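Local coordinates for enoyl-CoA hydratase (Geobacillus kaustophilus, PDB 2PPY), which probably catalyses the hydration of enoyl-CoA thioesters in fatty acid beta-oxidation, as a member of the crotonase-like enoyl-CoA hydratase/isomerase family, at the interface of chains A and B. Numbering follows the deposited sequence. Chains: chain A/B, Enoyl-CoA hydratase.

The interface of chains A and B. Residues chain A 103, 124-125, 185, 200; chain B 161-162, 164-165, 168.
A:Tyr200 reaches across to B:Asp165, its phenol OH giving a hydrogen bond of 2.6 Å to the carboxylate oxygen OD1. The oxygen lies at the edge of the ring and in its plane, yet the phenol meets the carboxylate from above, 39° out of its plane. CG anti to the backbone N (chi1 -177°) points the ring away from helix 193-205 toward chain B, and the length of the rigid phenol carries its hydroxyl to the carboxylate. A phenylalanine here would probably keep much of the packing but leave OD1 of B:Asp165 without its phenol donor and the carboxylate less restrained.

A second polar group forms around B:Ser161, whose small hydroxyl can donate and accept at once. OG takes the amide N-H of A:Asn185 ND2 at 2.8 Å, nearly straight (163° at H) and in the amide plane. It donates its hydroxyl hydrogen to the backbone O of A:Asp124 at 3.2 Å. The ND2 of A:Asn185 also bonds a water, which in turn lies 3.1 Å from B:Asp165 OD2. An amide NH2 suits this place because its two hydrogens can serve the serine and the water together. An aspartate suits the other end, one oxygen facing the phenol and the other the water.

Between these polar groups lies an aliphatic contact. The branched tip of A:Leu125 crosses B:Leu164 obliquely, CD2 to CD2 at 3.9 Å, while its CD1 meets CD1 of B:Ile168 tip to tip. Such branched hydrocarbon tips pack here without needing hydrogen-bond partners. That same isoleucine methyl lies 3.4 Å from the OH of A:Tyr200, flanking the phenol's hydrogen bond with hydrocarbon.

Chain B contributes one face of helix 160-169. Chain A receives it with the start of strand 125-129, the loop before strand 186-188, and helix 193-205. The patch belongs to a subunit interface of the deposited hexameric assembly, an arrangement common among crotonase-family enzymes and likely to be biological here.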
loop_
_atom_site.group_PDB
_atom_site.type_symbol
_atom_site.label_atom_id
_atom_site.label_comp_id
_atom_site.label_asym_id
_atom_site.label_seq_id
_atom_site.Cartn_x
_atom_site.Cartn_y
_atom_site.Cartn_z
ATOM N N VAL A 103 -12.037 22.991 4.621
ATOM C CA VAL A 103 -11.794 22.228 5.830
ATOM C C VAL A 103 -13.177 21.962 6.420
ATOM O O VAL A 103 -13.944 22.895 6.672
ATOM C CB VAL A 103 -10.948 23.029 6.845
ATOM C CG1 VAL A 103 -10.923 22.321 8.194
ATOM C CG2 VAL A 103 -9.535 23.193 6.318
ATOM N N ASP A 124 -12.884 16.645 8.581
ATOM C CA ASP A 124 -11.478 16.852 8.933
ATOM C C ASP A 124 -11.238 17.032 10.431
ATOM O O ASP A 124 -10.194 16.631 10.948
ATOM C CB ASP A 124 -10.920 18.072 8.181
ATOM C CG ASP A 124 -11.095 17.958 6.676
ATOM O OD1 ASP A 124 -10.809 16.873 6.136
ATOM O OD2 ASP A 124 -11.511 18.947 6.028
ATOM N N LEU A 125 -12.200 17.639 11.122
ATOM C CA LEU A 125 -12.080 17.876 12.557
ATOM C C LEU A 125 -13.420 17.678 13.254
ATOM O O LEU A 125 -14.470 17.789 12.632
ATOM C CB LEU A 125 -11.592 19.306 12.817
ATOM C CG LEU A 125 -10.246 19.754 12.245
ATOM C CD1 LEU A 125 -10.154 21.281 12.274
ATOM C CD2 LEU A 125 -9.111 19.119 13.033
ATOM N N ASN A 185 -11.363 16.497 18.479
ATOM C CA ASN A 185 -10.183 17.356 18.610
ATOM C C ASN A 185 -10.314 18.416 19.699
ATOM O O ASN A 185 -9.312 18.939 20.187
ATOM C CB ASN A 185 -9.886 18.068 17.291
ATOM C CG ASN A 185 -9.799 17.112 16.125
ATOM O OD1 ASN A 185 -10.817 16.667 15.594
ATOM N ND2 ASN A 185 -8.576 16.779 15.727
ATOM N N TYR A 200 -12.932 29.368 15.589
ATOM C CA TYR A 200 -11.836 28.598 15.008
ATOM C C TYR A 200 -11.902 28.710 13.493
ATOM O O TYR A 200 -10.892 28.962 12.837
ATOM C CB TYR A 200 -11.946 27.133 15.442
ATOM C CG TYR A 200 -10.833 26.223 14.962
ATOM C CD1 TYR A 200 -10.814 25.733 13.655
ATOM C CD2 TYR A 200 -9.823 25.809 15.834
ATOM C CE1 TYR A 200 -9.818 24.843 13.228
ATOM C CE2 TYR A 200 -8.822 24.923 15.417
ATOM C CZ TYR A 200 -8.830 24.442 14.112
ATOM O OH TYR A 200 -7.867 23.543 13.700
ATOM N N SER B 161 -5.572 13.671 12.167
ATOM C CA SER B 161 -6.477 14.748 12.550
ATOM C C SER B 161 -5.755 15.771 13.423
ATOM O O SER B 161 -5.879 16.979 13.216
ATOM C CB SER B 161 -7.690 14.181 13.290
ATOM O OG SER B 161 -8.719 15.150 13.394
ATOM N N ARG B 162 -4.999 15.284 14.402
ATOM C CA ARG B 162 -4.249 16.167 15.282
ATOM C C ARG B 162 -3.179 16.911 14.499
ATOM O O ARG B 162 -2.901 18.079 14.771
ATOM C CB ARG B 162 -3.608 15.367 16.413
ATOM C CG ARG B 162 -4.607 14.946 17.462
ATOM C CD ARG B 162 -3.966 14.113 18.545
ATOM N NE ARG B 162 -4.898 13.929 19.653
ATOM C CZ ARG B 162 -4.608 13.285 20.775
ATOM N NH1 ARG B 162 -3.404 12.754 20.941
ATOM N NH2 ARG B 162 -5.519 13.178 21.732
ATOM N N LEU B 164 -3.359 17.677 11.308
ATOM C CA LEU B 164 -4.062 18.627 10.452
ATOM C C LEU B 164 -4.377 19.903 11.224
ATOM O O LEU B 164 -4.221 21.009 10.708
ATOM C CB LEU B 164 -5.352 17.993 9.913
ATOM C CG LEU B 164 -6.165 18.832 8.921
ATOM C CD1 LEU B 164 -6.707 17.928 7.821
ATOM C CD2 LEU B 164 -7.301 19.554 9.640
ATOM N N ASP B 165 -4.831 19.734 12.459
ATOM C CA ASP B 165 -5.153 20.853 13.333
ATOM C C ASP B 165 -3.894 21.720 13.456
ATOM O O ASP B 165 -3.901 22.905 13.107
ATOM C CB ASP B 165 -5.588 20.296 14.697
ATOM C CG ASP B 165 -5.944 21.371 15.708
ATOM O OD1 ASP B 165 -6.170 22.543 15.331
ATOM O OD2 ASP B 165 -6.013 21.021 16.905
ATOM N N ILE B 168 -2.778 23.461 10.007
ATOM C CA ILE B 168 -3.602 24.542 9.475
ATOM C C ILE B 168 -3.653 25.803 10.337
ATOM O O ILE B 168 -3.849 26.898 9.816
ATOM C CB ILE B 168 -5.053 24.080 9.200
ATOM C CG1 ILE B 168 -5.756 23.733 10.508
ATOM C CG2 ILE B 168 -5.044 22.901 8.246
ATOM C CD1 ILE B 168 -7.221 23.393 10.330
HETATM O O HOH W 1 -6.591 17.995 17.361
#